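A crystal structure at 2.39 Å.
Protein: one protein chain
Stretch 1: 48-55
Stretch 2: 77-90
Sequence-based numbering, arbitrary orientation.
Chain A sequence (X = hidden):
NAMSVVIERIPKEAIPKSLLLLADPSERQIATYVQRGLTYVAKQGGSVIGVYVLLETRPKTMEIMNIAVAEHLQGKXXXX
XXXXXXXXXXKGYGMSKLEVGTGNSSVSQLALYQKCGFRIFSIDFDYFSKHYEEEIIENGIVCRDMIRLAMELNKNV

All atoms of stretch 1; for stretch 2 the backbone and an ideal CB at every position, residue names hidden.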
# COMPACT_ATOMS: atom_id res chain seq x y z
N VAL A 48 10.35 -2.21 -13.29
CA VAL A 48 9.39 -2.23 -12.17
C VAL A 48 9.10 -0.81 -11.65
O VAL A 48 9.99 -0.14 -11.11
CB VAL A 48 9.87 -3.13 -11.02
CG1 VAL A 48 8.96 -2.98 -9.78
CG2 VAL A 48 9.92 -4.58 -11.48
N ILE A 49 7.86 -0.37 -11.80
CA ILE A 49 7.46 1.01 -11.50
C ILE A 49 6.31 1.14 -10.46
O ILE A 49 5.90 2.24 -10.10
CB ILE A 49 7.11 1.79 -12.81
CG1 ILE A 49 6.19 0.97 -13.73
CG2 ILE A 49 8.37 2.16 -13.57
CD1 ILE A 49 4.76 0.81 -13.25
N GLY A 50 5.82 -0.00 -9.99
CA GLY A 50 4.77 -0.06 -8.99
C GLY A 50 4.90 -1.33 -8.17
O GLY A 50 5.51 -2.31 -8.60
N VAL A 51 4.34 -1.31 -6.97
CA VAL A 51 4.37 -2.46 -6.10
C VAL A 51 3.23 -2.37 -5.10
O VAL A 51 2.70 -1.28 -4.86
CB VAL A 51 5.75 -2.58 -5.37
CG1 VAL A 51 6.04 -1.36 -4.48
CG2 VAL A 51 5.86 -3.89 -4.60
N TYR A 52 2.81 -3.53 -4.57
CA TYR A 52 2.00 -3.61 -3.36
C TYR A 52 2.28 -4.93 -2.61
O TYR A 52 2.68 -5.92 -3.21
CB TYR A 52 0.51 -3.41 -3.65
CG TYR A 52 -0.22 -4.58 -4.32
CD1 TYR A 52 -0.65 -5.67 -3.57
CD2 TYR A 52 -0.51 -4.56 -5.69
CE1 TYR A 52 -1.34 -6.74 -4.17
CE2 TYR A 52 -1.20 -5.61 -6.30
CZ TYR A 52 -1.61 -6.69 -5.52
OH TYR A 52 -2.28 -7.74 -6.11
N VAL A 53 2.08 -4.90 -1.30
CA VAL A 53 2.25 -6.07 -0.44
C VAL A 53 0.93 -6.28 0.29
O VAL A 53 0.40 -5.36 0.94
CB VAL A 53 3.41 -5.88 0.59
CG1 VAL A 53 3.60 -7.11 1.48
CG2 VAL A 53 4.71 -5.56 -0.11
N LEU A 54 0.39 -7.49 0.15
CA LEU A 54 -0.79 -7.95 0.89
C LEU A 54 -0.37 -8.79 2.07
O LEU A 54 0.50 -9.64 1.94
CB LEU A 54 -1.70 -8.78 -0.02
CG LEU A 54 -2.55 -7.97 -1.00
CD1 LEU A 54 -3.37 -8.89 -1.88
CD2 LEU A 54 -3.46 -7.01 -0.25
N LEU A 55 -0.96 -8.53 3.23
CA LEU A 55 -0.74 -9.37 4.41
C LEU A 55 -2.08 -9.85 4.96
O LEU A 55 -3.02 -9.06 5.07
CB LEU A 55 0.04 -8.59 5.47
CG LEU A 55 0.46 -9.30 6.76
CD1 LEU A 55 1.51 -10.37 6.48
CD2 LEU A 55 0.97 -8.31 7.80
N UNK A 77 -2.57 6.74 -13.23
CA UNK A 77 -3.59 5.71 -13.15
C UNK A 77 -3.04 4.38 -12.69
O UNK A 77 -3.76 3.38 -12.65
CB UNK A 77 -4.27 5.54 -14.51
N UNK A 78 -1.75 4.36 -12.34
CA UNK A 78 -1.06 3.13 -11.94
C UNK A 78 -1.44 2.69 -10.52
O UNK A 78 -1.56 1.49 -10.25
CB UNK A 78 0.45 3.33 -12.03
N UNK A 79 -1.65 3.66 -9.63
CA UNK A 79 -2.16 3.40 -8.28
C UNK A 79 -3.52 2.74 -8.35
O UNK A 79 -3.73 1.67 -7.79
CB UNK A 79 -2.24 4.69 -7.47
N UNK A 80 -4.45 3.40 -9.05
CA UNK A 80 -5.73 2.83 -9.46
C UNK A 80 -5.62 1.35 -9.86
O UNK A 80 -6.33 0.51 -9.32
CB UNK A 80 -6.30 3.64 -10.63
N UNK A 81 -4.71 1.06 -10.80
CA UNK A 81 -4.51 -0.29 -11.33
C UNK A 81 -4.01 -1.31 -10.30
O UNK A 81 -4.53 -2.42 -10.25
CB UNK A 81 -3.52 -0.23 -12.49
N UNK A 82 -3.02 -0.93 -9.50
CA UNK A 82 -2.49 -1.79 -8.44
C UNK A 82 -3.56 -2.12 -7.40
O UNK A 82 -3.60 -3.23 -6.86
CB UNK A 82 -1.29 -1.12 -7.76
N UNK A 83 -4.42 -1.14 -7.15
CA UNK A 83 -5.47 -1.23 -6.15
C UNK A 83 -6.56 -2.19 -6.61
O UNK A 83 -6.93 -3.10 -5.87
CB UNK A 83 -6.06 0.15 -5.86
N UNK A 84 -7.07 -1.98 -7.83
CA UNK A 84 -7.97 -2.93 -8.49
C UNK A 84 -7.42 -4.36 -8.37
O UNK A 84 -8.16 -5.28 -8.00
CB UNK A 84 -8.16 -2.55 -9.96
N UNK A 85 -6.13 -4.53 -8.67
CA UNK A 85 -5.46 -5.84 -8.63
C UNK A 85 -5.37 -6.43 -7.22
O UNK A 85 -5.56 -7.64 -7.05
CB UNK A 85 -4.05 -5.72 -9.21
N UNK A 86 -5.08 -5.59 -6.23
CA UNK A 86 -5.09 -6.01 -4.83
C UNK A 86 -6.46 -6.55 -4.41
O UNK A 86 -6.55 -7.62 -3.78
CB UNK A 86 -4.69 -4.84 -3.93
N UNK A 87 -7.53 -5.82 -4.77
CA UNK A 87 -8.91 -6.21 -4.48
C UNK A 87 -9.23 -7.59 -5.08
O UNK A 87 -9.74 -8.47 -4.39
CB UNK A 87 -9.88 -5.16 -5.02
N UNK A 88 -8.90 -7.75 -6.37
CA UNK A 88 -9.13 -9.01 -7.09
C UNK A 88 -8.32 -10.17 -6.52
O UNK A 88 -8.82 -11.28 -6.42
CB UNK A 88 -8.79 -8.83 -8.57
N UNK A 89 -7.08 -9.90 -6.14
CA UNK A 89 -6.23 -10.91 -5.54
C UNK A 89 -6.79 -11.37 -4.19
O UNK A 89 -6.78 -12.55 -3.88
CB UNK A 89 -4.81 -10.37 -5.37
N UNK A 90 -7.32 -10.41 -3.43
CA UNK A 90 -7.89 -10.65 -2.12
C UNK A 90 -9.18 -11.46 -2.14
O UNK A 90 -9.39 -12.33 -1.28
CB UNK A 90 -8.15 -9.31 -1.43

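Strand 48-55 and helix 78-90 run in roughly the same direction, with 31° between their axes. Gly50, Tyr52 and Leu54 look onto the helix.

Position 77 has phi 105° and psi 5°, just before the helix. Positive phi favours glycine. It is Gly77, at the N-cap position.

Position 78 points its CB toward the strand, 5.1 Å from CD1 of Ile49. Any mid-sized apolar side chain would suit. It is Ile78, whose CG2 lies 4.0 Å from Ile49 CD1.

Positions 79, 80 and 81 have nothing of the strand within reach of their CB atoms. The visible atoms leave the choice wide. They are Gly79, Lys80 and Lys81, and none touches the strand.

Position 82 points sideways, yet its CB is 4.1 Å from CD2 of Tyr52. Gly50 has no side chain, which leaves room beside the ring. Leucine, methionine or isoleucine could reach in. It is Leu82, with chi1 m and chi2 t. Its CD1 lies 4.0 Å from Gly50 CA and 3.5 Å from Val51 O. A CB on Gly50 would sit only 3.0 Å from this CD1, a tight fit. Its CD2 packs 3.7 Å from Tyr52 CD2.

Position 83 points away and position 84 is out of reach, so the strand sets no demand. They are Leu83 and Arg84.

Position 85 points sideways, with its CB 4.1 Å from CE2 of Tyr52. The phenol OH is close by and can give or accept a hydrogen bond. Histidine, asparagine, glutamine or serine are candidates. It is His85. Its ND1 hydrogen-bonds to Tyr52 OH at 2.6 Å, meeting the ring near its edge.

Position 86 has its CB 3.9 Å from CE1 of Tyr52 and 4.4 Å from CD2 of Leu54. Space is short, so a small side chain is the natural choice. It is Ala86. Its CB sits over one face of the Tyr52 ring, 3.9 Å from the centroid, in a CH-pi contact.

Positions 87 and 88 leave the strand alone. They are Val87, pointing away, and Glu88, whose end leads away.

Position 89 points toward the strand, with its CB 3.7 Å from Tyr52 OH and 4.1 Å from Leu54 CD1. Serine, threonine or valine could fit this mixed site. It is Thr89. Its OG1 donates to His85 O at 2.7 Å and lies 3.1 Å from Tyr52 OH. Its CG2 is 3.9 Å from Leu54 CD1.

Position 90 points sideways, its CB 4.8 Å from Leu54 CD1. Small or apolar residues would do. It is Ala90.

Stretch 2 77-90: GIGKKLLRHAVETA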
# COMPACT_ATOMS: atom_id res chain seq x y z
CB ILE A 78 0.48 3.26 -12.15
CG1 ILE A 78 0.79 3.60 -13.62
CG2 ILE A 78 1.21 1.96 -11.78
CD1 ILE A 78 2.16 4.20 -13.86
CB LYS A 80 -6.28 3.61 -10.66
CG LYS A 80 -7.39 4.59 -10.36
CD LYS A 80 -8.70 4.16 -11.03
CE LYS A 80 -9.41 3.03 -10.27
NZ LYS A 80 -10.49 2.39 -11.09
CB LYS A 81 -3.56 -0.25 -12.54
CG LYS A 81 -4.26 0.06 -13.85
CD LYS A 81 -3.35 0.76 -14.84
CE LYS A 81 -4.08 1.03 -16.15
NZ LYS A 81 -3.70 2.35 -16.74
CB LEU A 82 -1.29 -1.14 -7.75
CG LEU A 82 0.07 -1.13 -8.45
CD1 LEU A 82 1.02 -0.15 -7.74
CD2 LEU A 82 0.69 -2.53 -8.57
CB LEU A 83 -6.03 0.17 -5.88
CG LEU A 83 -6.26 0.67 -4.46
CD1 LEU A 83 -5.15 0.25 -3.48
CD2 LEU A 83 -6.38 2.18 -4.51
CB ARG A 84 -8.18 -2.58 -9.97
CG ARG A 84 -9.00 -1.30 -10.26
CD ARG A 84 -9.60 -1.30 -11.70
NE ARG A 84 -8.69 -0.84 -12.76
CZ ARG A 84 -7.85 -1.62 -13.45
NH1 ARG A 84 -7.08 -1.09 -14.40
NH2 ARG A 84 -7.77 -2.93 -13.22
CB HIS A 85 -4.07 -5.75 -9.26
CG HIS A 85 -3.44 -7.07 -9.58
ND1 HIS A 85 -2.96 -7.93 -8.61
CD2 HIS A 85 -3.17 -7.67 -10.76
CE1 HIS A 85 -2.44 -9.00 -9.18
NE2 HIS A 85 -2.55 -8.87 -10.49
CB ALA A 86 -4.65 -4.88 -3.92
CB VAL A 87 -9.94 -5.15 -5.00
CG1 VAL A 87 -11.38 -5.65 -4.90
CG2 VAL A 87 -9.79 -3.81 -4.25
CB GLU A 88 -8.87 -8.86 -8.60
CG GLU A 88 -9.96 -8.07 -9.33
CD GLU A 88 -11.38 -8.48 -8.90
OE1 GLU A 88 -11.77 -9.63 -9.18
OE2 GLU A 88 -12.09 -7.64 -8.29
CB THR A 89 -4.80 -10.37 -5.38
OG1 THR A 89 -4.30 -10.01 -6.67
CG2 THR A 89 -3.89 -11.41 -4.75
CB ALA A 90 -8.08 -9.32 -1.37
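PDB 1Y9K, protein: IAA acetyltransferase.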